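Local structure of type I modular polyketide synthase (6IYR) at residues A[218-223]-A[243-248]; A[266-271]-A[288-293]; A[298-303]-A[313-318]; A[321-326]-A[375-380]; A[329-334]-A[365-370]. The protein probably transfers a malonyl-type extender unit from coenzyme A to the acyl carrier protein in module 8 of the salinomycin polyketide synthase. All blocks are in the same frame, centred on the assembly; numbering follows the deposited sequence.

Contact 1. Residues A[218-223]-A[243-248]; sequences GHSQGE and ALRAKA. With PO4 (phosphate ion), chain B.
The R245 guanidinium lies over Q221 CA, with CZ 4.1 Å from it. Its NH1 comes within 3.8 Å of Q221 CB. R245 leaves helix 235-248 with CG anti to the backbone N (chi1 -176°), and a bend at chi2 brings the group to the turn. R245 NH2 meets S220 OG at 3.4 Å in the guanidinium plane. This bond is nearly straight but weak; N372 OD1 is the stronger partner of NH2. R245 NH1 donates to phosphate O2 at 3.2 Å. The backbone Q221 N donates to phosphate O3 at 3.0 Å. A turn N-H and helix 235-248 thus bind the same ion, probably from the crystallisation liquor. S220 OG is also bonded to H323 NE2. R245 is probably the arginine that receives the extender-unit carboxylate, with the phosphate in its place. H219 to G222 form a type II' turn, with S220 at phi 50° and psi -126°. This strained strand-to-helix turn, with sequence GHSQG, is consistent with the nucleophile elbow of acyltransferases.

Contact 2. Residues A[266-271]-A[288-293]; sequences DSVRER and QSTVVS
This is a small, buried, mainly van der Waals contact between helix 265-273 and the sheet beneath it, and V268 carries the helix side of it. The side chain points at strand 289-294 and splits its two methyls between two residues of that strand. V268 CG2 meets T290 tip to tip, 3.4 Å from OG1 and 4.0 Å from the methyl CG2. The V268 and V292 side chains slide past each other in opposite directions, with V268 CG1 3.7 Å from V292 CG2. The V268 torsion explains the split: CG1 is anti to the backbone N (chi1 175°), and CG2 lies beside that N. T290 OG1 has its polar partner elsewhere: it is hydrogen-bonded to V261 O on the adjoining strand. T290 and V292 point toward the helix, while S289 and V291 point away, as expected of alternating strand residues. The closest CA atoms, those of V268 and T290, are 7.8 Å apart. V292 also touches L302 of helix 296-308, so both helices meet on this face of the sheet. R271, one turn further on, forms salt bridges with E263 and D309. Strands 257-261, 279-286, 289-294 and 313-316 and the two helices follow a beta-alpha-beta-beta-alpha-beta order, the ferredoxin-like small subdomain of acyltransferases.

Contact 3. Residues A[298-303]-A[313-318]; sequences ALDELM and ARRINV
The second helix of the ferredoxin-like subdomain packs here on the edge strand that follows it, through M303 on A313 and D300 on R315. Helix 298-303 and strand 313-316 run nearly antiparallel, at 155°, with their axes 8.9 Å apart. M303 CG rests on A313 CB at 3.9 Å. Its chain then runs along the strand and bends at chi3 (57°), which brings CE to 3.7 Å from A313 O. M303 SD lies 4.0 Å from R315 N, where the two side chains cross at about a right angle. R315 reaches back to the helix through bends at chi2 and chi3. The L299 side chain lies over one face of its guanidinium, with CD2 3.8 Å from NH2. At the edge, R315 NH1 points almost straight at D300 OD1, a weak 3.3 Å bond within a salt bridge. The carboxylate and guanidinium planes are 57° apart. An apolar part around M303, A313 and L299, with an ion pair at the exposed side, thus closes the last helix-to-strand step of the ferredoxin-like fold.

Contact 4. Residues A[321-326]-A[375-380]; sequences ASHGPQ and NTVRFE. With PO4 (phosphate ion), chain B.
H323 places its ring between the backbone carbonyl of N375 and the phosphate. CB starts 3.7 Å from N375 O, and CG lies 3.6 Å from the same oxygen. CG is anti to the carbonyl carbon of H323 (chi1 -57°), which turns the ring toward 375-380. ND1 donates to N375 O at 2.8 Å. The donor sits 34° out of the carbonyl plane, so it meets the oxygen from a tilted direction. CE1 lies 3.7 Å from V377 CG2. That methyl lies over one ring face in a CH-pi contact, 3.9 Å from the centroid. CD2 lies 3.4 Å from phosphate O4. At the far tip, NE2 has S220 OG as its stronger partner. NE2 also donates to phosphate O4 at 2.9 Å, in the ring plane but at a bent 138°, so this oxygen competes for the same nitrogen. S322 OG donates to the same O4 at 3.0 Å, so two neighbouring residues hold one oxygen of the ion. Y320 OH is a further phosphate partner, and Y320 to H323 is the YASH motif usually found in methylmalonyl-specific acyltransferases. The carbonyl bond at ND1 and the methyl over the face together fix the ring rotation and direct NE2 at S220. This is consistent with a Ser-His dyad, in which a backbone carbonyl, rather than an acid, probably orients the histidine.

Contact 5. Residues A[329-334]-A[365-370]; sequences HIRAEV and DAEYWY
R331 and Y370 carry the CH-pi part of this helix-to-helix contact. R331 CG sits over the centre of the Y370 ring, 3.6 Å from the centroid. R331 CB is closer still to one ring atom, at 3.4 Å from Y370 CE1. With CG anti to the backbone N (chi1 178°), the arginine chain crosses the ring and carries the guanidinium past it, its plane 73° from the ring. The charged part is a salt bridge from R331 NH1 to E367 OE2 at 3.3 Å. The oxygen lies well out of the guanidinium plane, so only the charges pair. The apolar part is V334 CG1 against Y370 CB at 4.2 Å, on the buried side near A248. Capping holds the start of the second helix: D365 OD1 accepts from Y368 N at 3.1 Å, and weakly from E367 N. Helices 331-337 and 366-374 pack together beside helix 235-248, as part of the helical layer of the large, hydrolase-like acyltransferase subdomain.

Contacts 1 and 4 form the probable active site. Their centres are about 12 Å apart, both touch the phosphate, and S220 OG lies 2.6 Å from H323 NE2. Contact 5 backs this site: its centre is about 11 Å from that of contact 1, and Y368 OH is 2.6 Å from E223 OE1. Contacts 2 and 3 belong to the other subdomain. They share one sheet, and V291 CG1 touches I316 CD1 at 3.7 Å. Contact 4 joins the two parts: S293 OG of contact 2 lies 2.8 Å from S322 O, strand 377-378 extends the same sheet, and H323 reaches contact 1. Along the chain, contact 5 is nested within the loop that contact 4 closes.

Contact 1. Residues A[218-223]-A[243-248]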
# COMPACT_ATOMS: atom_id res chain seq x y z
N GLY A 218 -3.63 2.26 -8.42
CA GLY A 218 -2.48 1.38 -8.56
C GLY A 218 -1.36 2.10 -9.29
O GLY A 218 -1.58 3.11 -10.01
N HIS A 219 -0.14 1.66 -9.02
CA HIS A 219 1.05 2.26 -9.57
C HIS A 219 1.77 1.17 -10.37
O HIS A 219 2.20 0.17 -9.84
CB HIS A 219 1.92 2.85 -8.46
CG HIS A 219 3.02 3.73 -8.95
ND1 HIS A 219 4.04 3.26 -9.75
CD2 HIS A 219 3.33 5.02 -8.67
CE1 HIS A 219 4.87 4.24 -10.01
NE2 HIS A 219 4.47 5.32 -9.37
N SER A 220 1.82 1.34 -11.67
CA SER A 220 2.32 0.29 -12.55
C SER A 220 1.68 -1.06 -12.26
O SER A 220 0.46 -1.22 -12.41
CB SER A 220 3.87 0.20 -12.45
OG SER A 220 4.40 -0.51 -13.57
N GLN A 221 2.51 -2.08 -12.03
CA GLN A 221 2.06 -3.43 -11.70
C GLN A 221 1.01 -3.41 -10.60
O GLN A 221 0.23 -4.34 -10.48
CB GLN A 221 3.24 -4.31 -11.25
CG GLN A 221 4.03 -3.70 -10.08
CD GLN A 221 5.40 -4.34 -9.84
OE1 GLN A 221 6.43 -3.87 -10.37
NE2 GLN A 221 5.44 -5.31 -8.91
N GLY A 222 1.02 -2.36 -9.79
CA GLY A 222 0.10 -2.28 -8.70
C GLY A 222 -1.34 -2.27 -9.18
O GLY A 222 -2.22 -2.69 -8.45
N GLU A 223 -1.56 -1.81 -10.40
CA GLU A 223 -2.91 -1.75 -10.98
C GLU A 223 -3.51 -3.12 -11.12
O GLU A 223 -4.73 -3.27 -11.02
CB GLU A 223 -2.95 -1.01 -12.32
CG GLU A 223 -2.92 0.48 -12.20
CD GLU A 223 -3.55 1.17 -13.38
OE1 GLU A 223 -3.45 0.65 -14.51
OE2 GLU A 223 -4.07 2.29 -13.18
N ALA A 243 1.70 -12.73 -13.58
CA ALA A 243 2.74 -13.68 -13.78
C ALA A 243 3.30 -13.59 -15.19
O ALA A 243 4.50 -13.76 -15.41
CB ALA A 243 2.21 -15.07 -13.52
N LEU A 244 2.42 -13.41 -16.16
CA LEU A 244 2.83 -13.52 -17.56
C LEU A 244 3.42 -12.18 -18.04
O LEU A 244 4.37 -12.13 -18.83
CB LEU A 244 1.62 -13.93 -18.42
CG LEU A 244 1.48 -15.42 -18.73
CD1 LEU A 244 2.06 -16.39 -17.72
CD2 LEU A 244 0.09 -15.84 -19.17
N ARG A 245 2.95 -11.09 -17.49
CA ARG A 245 3.60 -9.82 -17.79
C ARG A 245 5.00 -9.76 -17.19
O ARG A 245 5.92 -9.27 -17.85
CB ARG A 245 2.74 -8.70 -17.28
CG ARG A 245 3.18 -7.29 -17.56
CD ARG A 245 3.15 -6.63 -16.21
NE ARG A 245 2.88 -5.21 -16.19
CZ ARG A 245 3.58 -4.40 -15.40
NH1 ARG A 245 4.68 -4.86 -14.72
NH2 ARG A 245 3.22 -3.13 -15.32
N ALA A 246 5.18 -10.34 -16.01
CA ALA A 246 6.47 -10.39 -15.35
C ALA A 246 7.45 -11.29 -16.09
O ALA A 246 8.64 -10.96 -16.24
CB ALA A 246 6.35 -10.86 -13.91
N LYS A 247 6.94 -12.39 -16.63
CA LYS A 247 7.81 -13.22 -17.44
C LYS A 247 8.30 -12.47 -18.68
O LYS A 247 9.43 -12.65 -19.08
CB LYS A 247 7.11 -14.49 -17.88
CG LYS A 247 6.97 -15.49 -16.75
CD LYS A 247 6.80 -16.88 -17.30
CE LYS A 247 5.63 -17.57 -16.66
NZ LYS A 247 6.05 -18.00 -15.31
N ALA A 248 7.42 -11.74 -19.35
CA ALA A 248 7.81 -11.06 -20.59
C ALA A 248 8.93 -10.08 -20.28
O ALA A 248 9.92 -9.97 -21.02
CB ALA A 248 6.62 -10.35 -21.21
P PO4 B . 6.87 -2.04 -12.74
O1 PO4 B . 7.71 -2.01 -11.48
O2 PO4 B . 7.20 -3.04 -13.86
O3 PO4 B . 5.48 -2.36 -12.21
O4 PO4 B . 7.06 -0.68 -13.36

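Contact 2. Residues A[266-271]-A[288-293]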
# COMPACT_ATOMS: atom_id res chain seq x y z
N ASP A 266 7.01 18.75 -15.29
CA ASP A 266 7.25 19.60 -16.47
C ASP A 266 8.74 19.87 -16.69
O ASP A 266 9.19 19.92 -17.82
CB ASP A 266 6.54 20.94 -16.31
CG ASP A 266 5.04 20.82 -16.34
OD1 ASP A 266 4.54 19.99 -17.13
OD2 ASP A 266 4.38 21.55 -15.58
N SER A 267 9.42 20.30 -15.65
CA SER A 267 10.85 20.58 -15.75
C SER A 267 11.58 19.30 -16.12
O SER A 267 12.54 19.36 -16.87
CB SER A 267 11.40 21.11 -14.42
OG SER A 267 10.65 22.21 -13.94
N VAL A 268 11.16 18.16 -15.59
CA VAL A 268 11.88 16.92 -15.87
C VAL A 268 11.75 16.56 -17.33
O VAL A 268 12.71 16.14 -17.98
CB VAL A 268 11.39 15.73 -15.03
CG1 VAL A 268 12.10 14.47 -15.46
CG2 VAL A 268 11.67 15.98 -13.56
N ARG A 269 10.54 16.70 -17.83
CA ARG A 269 10.23 16.40 -19.21
C ARG A 269 11.11 17.22 -20.13
O ARG A 269 11.66 16.71 -21.11
CB ARG A 269 8.75 16.72 -19.46
CG ARG A 269 7.94 15.57 -19.96
CD ARG A 269 6.48 16.00 -20.10
NE ARG A 269 5.55 15.00 -19.57
CZ ARG A 269 4.81 15.16 -18.47
NH1 ARG A 269 3.98 14.21 -18.09
NH2 ARG A 269 4.91 16.27 -17.74
N GLU A 270 11.23 18.50 -19.84
CA GLU A 270 12.15 19.34 -20.59
C GLU A 270 13.59 18.89 -20.47
O GLU A 270 14.29 18.76 -21.46
CB GLU A 270 12.05 20.79 -20.15
CG GLU A 270 11.05 21.60 -20.97
CD GLU A 270 10.90 23.02 -20.48
OE1 GLU A 270 11.18 23.96 -21.26
OE2 GLU A 270 10.52 23.21 -19.29
N ARG A 271 14.05 18.67 -19.26
CA ARG A 271 15.39 18.14 -19.05
C ARG A 271 15.71 16.85 -19.83
O ARG A 271 16.71 16.79 -20.53
CB ARG A 271 15.61 17.92 -17.57
CG ARG A 271 17.01 17.50 -17.21
CD ARG A 271 17.08 17.13 -15.75
NE ARG A 271 16.80 18.25 -14.85
CZ ARG A 271 17.68 19.20 -14.55
NH1 ARG A 271 17.38 20.13 -13.67
NH2 ARG A 271 18.87 19.21 -15.11
N GLN A 288 6.86 17.38 -6.76
CA GLN A 288 8.33 17.48 -6.90
C GLN A 288 9.00 16.12 -6.87
O GLN A 288 10.11 15.97 -6.36
CB GLN A 288 8.90 18.32 -5.77
CG GLN A 288 8.47 19.77 -5.84
CD GLN A 288 9.44 20.62 -6.63
OE1 GLN A 288 9.04 21.32 -7.56
NE2 GLN A 288 10.72 20.53 -6.29
N SER A 289 8.35 15.13 -7.48
CA SER A 289 8.76 13.79 -7.29
C SER A 289 8.43 12.93 -8.52
O SER A 289 7.26 12.66 -8.80
CB SER A 289 8.10 13.32 -6.00
OG SER A 289 8.36 11.98 -5.79
N THR A 290 9.46 12.59 -9.30
CA THR A 290 9.27 11.89 -10.56
C THR A 290 10.31 10.80 -10.69
O THR A 290 11.31 10.80 -9.96
CB THR A 290 9.48 12.81 -11.77
OG1 THR A 290 10.88 13.08 -11.88
CG2 THR A 290 8.75 14.12 -11.62
N VAL A 291 10.03 9.84 -11.56
CA VAL A 291 10.94 8.74 -11.84
C VAL A 291 11.18 8.70 -13.35
O VAL A 291 10.23 8.81 -14.15
CB VAL A 291 10.40 7.39 -11.30
CG1 VAL A 291 11.35 6.25 -11.67
CG2 VAL A 291 10.25 7.43 -9.77
N VAL A 292 12.45 8.62 -13.73
CA VAL A 292 12.85 8.51 -15.11
C VAL A 292 13.47 7.17 -15.40
O VAL A 292 14.28 6.67 -14.62
CB VAL A 292 13.86 9.62 -15.44
CG1 VAL A 292 14.48 9.46 -16.81
CG2 VAL A 292 13.18 10.95 -15.30
N SER A 293 13.07 6.55 -16.49
CA SER A 293 13.61 5.24 -16.83
C SER A 293 14.41 5.33 -18.11
O SER A 293 14.14 6.20 -18.91
CB SER A 293 12.48 4.22 -17.02
OG SER A 293 11.72 4.44 -18.18

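Contact 3. Residues A[298-303]-A[313-318]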
# COMPACT_ATOMS: atom_id res chain seq x y z
N ALA A 298 22.59 6.61 -20.03
CA ALA A 298 21.78 7.85 -20.05
C ALA A 298 21.36 8.25 -18.66
O ALA A 298 21.34 9.43 -18.30
CB ALA A 298 20.58 7.67 -20.95
N LEU A 299 21.09 7.26 -17.82
CA LEU A 299 20.70 7.52 -16.46
C LEU A 299 21.87 8.12 -15.68
O LEU A 299 21.67 8.95 -14.80
CB LEU A 299 20.28 6.23 -15.78
CG LEU A 299 18.83 5.77 -15.66
CD1 LEU A 299 17.82 6.56 -16.43
CD2 LEU A 299 18.68 4.28 -15.91
N ASP A 300 23.07 7.58 -15.87
CA ASP A 300 24.25 8.20 -15.21
C ASP A 300 24.38 9.69 -15.57
O ASP A 300 24.75 10.51 -14.73
CB ASP A 300 25.56 7.47 -15.61
CG ASP A 300 25.68 6.06 -15.01
OD1 ASP A 300 25.08 5.81 -13.96
OD2 ASP A 300 26.30 5.19 -15.64
N GLU A 301 24.25 10.02 -16.85
CA GLU A 301 24.43 11.42 -17.25
C GLU A 301 23.26 12.30 -16.85
O GLU A 301 23.46 13.44 -16.45
CB GLU A 301 24.75 11.55 -18.73
CG GLU A 301 24.23 10.42 -19.55
CD GLU A 301 24.90 10.26 -20.90
OE1 GLU A 301 24.15 10.35 -21.88
OE2 GLU A 301 26.09 9.88 -20.97
N LEU A 302 22.08 11.70 -16.72
CA LEU A 302 20.95 12.44 -16.13
C LEU A 302 21.21 12.83 -14.67
O LEU A 302 21.03 14.00 -14.28
CB LEU A 302 19.65 11.59 -16.21
CG LEU A 302 18.48 12.24 -15.45
CD1 LEU A 302 18.11 13.52 -16.17
CD2 LEU A 302 17.30 11.29 -15.40
N MET A 303 21.70 11.88 -13.89
CA MET A 303 22.00 12.18 -12.49
C MET A 303 23.08 13.27 -12.33
O MET A 303 22.94 14.19 -11.53
CB MET A 303 22.43 10.91 -11.76
CG MET A 303 21.28 9.96 -11.48
SD MET A 303 21.82 8.40 -10.75
CE MET A 303 22.67 8.99 -9.29
N ALA A 313 18.92 13.48 -7.37
CA ALA A 313 18.56 12.36 -8.22
C ALA A 313 19.22 11.12 -7.65
O ALA A 313 20.40 11.16 -7.32
CB ALA A 313 19.05 12.62 -9.63
N ARG A 314 18.48 10.01 -7.61
CA ARG A 314 19.01 8.75 -7.03
C ARG A 314 18.57 7.55 -7.81
O ARG A 314 17.45 7.50 -8.36
CB ARG A 314 18.56 8.56 -5.56
CG ARG A 314 19.04 9.68 -4.63
CD ARG A 314 20.53 9.55 -4.28
NE ARG A 314 21.25 10.82 -4.44
CZ ARG A 314 21.61 11.63 -3.44
NH1 ARG A 314 22.22 12.77 -3.70
NH2 ARG A 314 21.40 11.28 -2.18
N ARG A 315 19.51 6.64 -7.95
CA ARG A 315 19.38 5.43 -8.72
C ARG A 315 18.45 4.48 -7.97
O ARG A 315 18.63 4.30 -6.81
CB ARG A 315 20.78 4.84 -8.84
CG ARG A 315 20.90 3.66 -9.77
CD ARG A 315 20.49 4.06 -11.17
NE ARG A 315 21.61 4.11 -12.10
CZ ARG A 315 21.72 3.31 -13.15
NH1 ARG A 315 22.71 3.46 -14.02
NH2 ARG A 315 20.79 2.38 -13.35
N ILE A 316 17.37 4.01 -8.57
CA ILE A 316 16.49 3.06 -7.87
C ILE A 316 17.03 1.66 -8.13
O ILE A 316 17.57 1.41 -9.20
CB ILE A 316 15.06 3.13 -8.43
CG1 ILE A 316 14.40 4.44 -8.03
CG2 ILE A 316 14.23 1.94 -7.97
CD1 ILE A 316 13.18 4.76 -8.88
N ASN A 317 16.89 0.74 -7.17
CA ASN A 317 17.37 -0.64 -7.36
C ASN A 317 16.42 -1.51 -8.19
O ASN A 317 15.61 -2.25 -7.64
CB ASN A 317 17.67 -1.34 -6.03
CG ASN A 317 18.58 -2.54 -6.22
OD1 ASN A 317 18.25 -3.46 -6.95
ND2 ASN A 317 19.78 -2.45 -5.69
N VAL A 318 16.46 -1.32 -9.50
CA VAL A 318 15.76 -2.18 -10.45
C VAL A 318 16.68 -2.23 -11.64
O VAL A 318 17.47 -1.30 -11.84
CB VAL A 318 14.43 -1.60 -10.95
CG1 VAL A 318 13.36 -1.66 -9.88
CG2 VAL A 318 14.61 -0.16 -11.44

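Contact 4. Residues A[321-326]-A[375-380]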
# COMPACT_ATOMS: atom_id res chain seq x y z
N ALA A 321 13.99 -0.91 -17.49
CA ALA A 321 13.40 0.37 -17.82
C ALA A 321 11.99 0.16 -18.42
O ALA A 321 11.79 0.21 -19.64
CB ALA A 321 14.28 1.11 -18.80
N SER A 322 11.00 0.02 -17.55
CA SER A 322 9.59 0.06 -18.00
C SER A 322 9.08 1.50 -18.11
O SER A 322 9.78 2.47 -17.80
CB SER A 322 8.73 -0.74 -17.04
OG SER A 322 8.85 -0.18 -15.76
N HIS A 323 7.92 1.62 -18.73
CA HIS A 323 7.25 2.90 -18.87
C HIS A 323 8.02 3.78 -19.85
O HIS A 323 7.98 5.00 -19.75
CB HIS A 323 7.05 3.56 -17.50
CG HIS A 323 6.29 2.70 -16.55
ND1 HIS A 323 4.96 2.40 -16.73
CD2 HIS A 323 6.72 1.91 -15.54
CE1 HIS A 323 4.61 1.42 -15.91
NE2 HIS A 323 5.65 1.13 -15.15
N GLY A 324 8.73 3.13 -20.76
CA GLY A 324 9.43 3.80 -21.83
C GLY A 324 9.56 2.90 -23.04
O GLY A 324 8.99 1.80 -23.08
N PRO A 325 10.31 3.37 -24.06
CA PRO A 325 10.43 2.71 -25.36
C PRO A 325 10.97 1.31 -25.31
O PRO A 325 10.62 0.52 -26.17
CB PRO A 325 11.40 3.62 -26.14
CG PRO A 325 11.25 4.97 -25.51
CD PRO A 325 10.96 4.70 -24.06
N GLN A 326 11.71 0.92 -24.28
CA GLN A 326 12.25 -0.43 -24.32
C GLN A 326 11.12 -1.47 -24.35
O GLN A 326 11.30 -2.60 -24.79
CB GLN A 326 13.19 -0.72 -23.15
CG GLN A 326 14.54 -0.06 -23.29
CD GLN A 326 15.56 -0.53 -22.27
OE1 GLN A 326 15.56 -1.70 -21.85
NE2 GLN A 326 16.47 0.38 -21.90
N ASN A 375 3.43 3.18 -20.66
CA ASN A 375 3.24 4.60 -20.47
C ASN A 375 3.52 5.12 -19.07
O ASN A 375 3.51 4.37 -18.13
CB ASN A 375 1.82 4.94 -20.89
CG ASN A 375 1.67 4.89 -22.40
OD1 ASN A 375 2.14 5.79 -23.09
ND2 ASN A 375 1.32 3.76 -22.89
N THR A 376 3.59 6.44 -18.97
CA THR A 376 3.87 7.13 -17.72
C THR A 376 2.79 6.82 -16.66
O THR A 376 1.62 6.73 -16.96
CB THR A 376 3.92 8.65 -17.95
OG1 THR A 376 4.90 8.96 -18.93
CG2 THR A 376 4.25 9.42 -16.71
N VAL A 377 3.22 6.62 -15.42
CA VAL A 377 2.30 6.37 -14.35
C VAL A 377 1.93 7.74 -13.81
O VAL A 377 2.75 8.41 -13.21
CB VAL A 377 2.95 5.55 -13.24
CG1 VAL A 377 2.02 5.40 -12.06
CG2 VAL A 377 3.40 4.20 -13.76
N ARG A 378 0.70 8.16 -14.03
CA ARG A 378 0.25 9.46 -13.55
C ARG A 378 -0.34 9.38 -12.15
O ARG A 378 -1.52 9.61 -11.94
CB ARG A 378 -0.75 10.05 -14.54
CG ARG A 378 -0.33 9.85 -15.97
CD ARG A 378 -1.04 10.77 -16.93
NE ARG A 378 -0.64 10.48 -18.31
CZ ARG A 378 0.35 11.08 -18.95
NH1 ARG A 378 0.64 10.73 -20.19
NH2 ARG A 378 1.06 12.03 -18.35
N PHE A 379 0.50 9.04 -11.19
CA PHE A 379 0.09 8.88 -9.82
C PHE A 379 -0.37 10.16 -9.13
O PHE A 379 -1.43 10.19 -8.55
CB PHE A 379 1.17 8.18 -9.02
CG PHE A 379 0.75 7.80 -7.65
CD1 PHE A 379 -0.08 6.72 -7.44
CD2 PHE A 379 1.21 8.49 -6.56
CE1 PHE A 379 -0.46 6.36 -6.18
CE2 PHE A 379 0.83 8.14 -5.30
CZ PHE A 379 0.00 7.07 -5.11
N GLU A 380 0.38 11.24 -9.32
CA GLU A 380 0.04 12.51 -8.69
C GLU A 380 -1.31 13.01 -9.17
O GLU A 380 -2.08 13.51 -8.39
CB GLU A 380 1.10 13.58 -8.96
CG GLU A 380 0.70 14.96 -8.49
CD GLU A 380 1.55 16.08 -9.05
OE1 GLU A 380 2.44 15.83 -9.87
OE2 GLU A 380 1.31 17.23 -8.68
P PO4 B . 6.87 -2.04 -12.74
O1 PO4 B . 7.71 -2.01 -11.48
O2 PO4 B . 7.20 -3.04 -13.86
O3 PO4 B . 5.48 -2.36 -12.21
O4 PO4 B . 7.06 -0.68 -13.36

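Contact 5. Residues A[329-334]-A[365-370]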
# COMPACT_ATOMS: atom_id res chain seq x y z
N HIS A 329 9.67 -3.75 -27.31
CA HIS A 329 10.26 -5.04 -27.64
C HIS A 329 9.42 -6.24 -27.14
O HIS A 329 9.51 -7.32 -27.69
CB HIS A 329 11.68 -5.04 -27.06
CG HIS A 329 12.34 -6.38 -27.01
ND1 HIS A 329 12.83 -6.99 -28.15
CD2 HIS A 329 12.84 -7.07 -25.96
CE1 HIS A 329 13.48 -8.10 -27.80
NE2 HIS A 329 13.50 -8.16 -26.48
N ILE A 330 8.62 -6.08 -26.10
CA ILE A 330 7.81 -7.21 -25.65
C ILE A 330 6.30 -6.99 -25.88
O ILE A 330 5.44 -7.73 -25.37
CB ILE A 330 8.05 -7.52 -24.16
CG1 ILE A 330 7.80 -6.24 -23.31
CG2 ILE A 330 9.45 -8.06 -23.98
CD1 ILE A 330 7.70 -6.47 -21.81
N ARG A 331 5.97 -5.96 -26.63
CA ARG A 331 4.56 -5.67 -26.87
C ARG A 331 3.79 -6.86 -27.41
O ARG A 331 2.70 -7.18 -26.92
CB ARG A 331 4.44 -4.50 -27.82
CG ARG A 331 3.01 -4.16 -28.16
CD ARG A 331 2.97 -3.24 -29.37
NE ARG A 331 1.92 -2.25 -29.19
CZ ARG A 331 0.68 -2.33 -29.67
NH1 ARG A 331 -0.20 -1.39 -29.34
NH2 ARG A 331 0.33 -3.30 -30.50
N ALA A 332 4.28 -7.46 -28.48
CA ALA A 332 3.48 -8.51 -29.13
C ALA A 332 3.32 -9.69 -28.17
O ALA A 332 2.26 -10.29 -28.09
CB ALA A 332 4.12 -8.96 -30.43
N GLU A 333 4.37 -10.02 -27.44
CA GLU A 333 4.31 -11.08 -26.47
C GLU A 333 3.25 -10.78 -25.40
O GLU A 333 2.46 -11.65 -25.05
CB GLU A 333 5.70 -11.33 -25.84
CG GLU A 333 5.68 -12.47 -24.83
CD GLU A 333 6.98 -12.66 -24.06
OE1 GLU A 333 6.96 -13.37 -23.03
OE2 GLU A 333 8.01 -12.07 -24.45
N VAL A 334 3.23 -9.56 -24.88
CA VAL A 334 2.28 -9.22 -23.81
C VAL A 334 0.84 -9.29 -24.33
O VAL A 334 -0.03 -9.98 -23.76
CB VAL A 334 2.55 -7.80 -23.23
CG1 VAL A 334 1.40 -7.34 -22.34
CG2 VAL A 334 3.84 -7.81 -22.44
N ASP A 365 -8.26 -4.84 -20.65
CA ASP A 365 -7.92 -5.99 -21.44
C ASP A 365 -6.40 -5.98 -21.70
O ASP A 365 -5.68 -5.10 -21.19
CB ASP A 365 -8.72 -6.01 -22.74
CG ASP A 365 -8.52 -4.76 -23.57
OD1 ASP A 365 -7.56 -3.98 -23.37
OD2 ASP A 365 -9.36 -4.57 -24.45
N ALA A 366 -5.96 -6.87 -22.58
CA ALA A 366 -4.53 -7.04 -22.89
C ALA A 366 -3.85 -5.73 -23.29
O ALA A 366 -2.75 -5.41 -22.81
CB ALA A 366 -4.31 -8.10 -23.96
N GLU A 367 -4.56 -4.94 -24.07
CA GLU A 367 -4.03 -3.72 -24.60
C GLU A 367 -3.86 -2.73 -23.45
O GLU A 367 -2.90 -1.98 -23.43
CB GLU A 367 -4.93 -3.17 -25.71
CG GLU A 367 -4.58 -1.77 -26.23
CD GLU A 367 -3.22 -1.67 -26.94
OE1 GLU A 367 -2.52 -0.63 -26.75
OE2 GLU A 367 -2.86 -2.59 -27.70
N TYR A 368 -4.85 -2.65 -22.55
CA TYR A 368 -4.70 -1.85 -21.33
C TYR A 368 -3.41 -2.23 -20.59
O TYR A 368 -2.69 -1.37 -20.13
CB TYR A 368 -5.89 -2.00 -20.38
CG TYR A 368 -5.80 -1.08 -19.21
CD1 TYR A 368 -6.28 0.21 -19.28
CD2 TYR A 368 -5.15 -1.47 -18.04
CE1 TYR A 368 -6.17 1.07 -18.21
CE2 TYR A 368 -4.97 -0.59 -16.98
CZ TYR A 368 -5.48 0.68 -17.07
OH TYR A 368 -5.35 1.57 -16.01
N TRP A 369 -3.21 -3.52 -20.36
CA TRP A 369 -2.09 -3.96 -19.55
C TRP A 369 -0.78 -3.66 -20.26
O TRP A 369 0.17 -3.21 -19.61
CB TRP A 369 -2.22 -5.44 -19.12
CG TRP A 369 -3.37 -5.63 -18.20
CD1 TRP A 369 -4.52 -6.28 -18.47
CD2 TRP A 369 -3.60 -4.91 -16.96
NE1 TRP A 369 -5.45 -6.04 -17.50
CE2 TRP A 369 -4.91 -5.20 -16.56
CE3 TRP A 369 -2.80 -4.10 -16.15
CZ2 TRP A 369 -5.44 -4.72 -15.36
CZ3 TRP A 369 -3.35 -3.54 -15.00
CH2 TRP A 369 -4.65 -3.92 -14.58
N TYR A 370 -0.75 -3.76 -21.59
CA TYR A 370 0.38 -3.22 -22.32
C TYR A 370 0.57 -1.72 -22.14
O TYR A 370 1.71 -1.25 -21.96
CB TYR A 370 0.36 -3.54 -23.82
CG TYR A 370 1.53 -2.92 -24.54
CD1 TYR A 370 2.80 -3.41 -24.35
CD2 TYR A 370 1.39 -1.76 -25.28
CE1 TYR A 370 3.89 -2.82 -24.96
CE2 TYR A 370 2.49 -1.14 -25.88
CZ TYR A 370 3.75 -1.69 -25.69
OH TYR A 370 4.85 -1.12 -26.28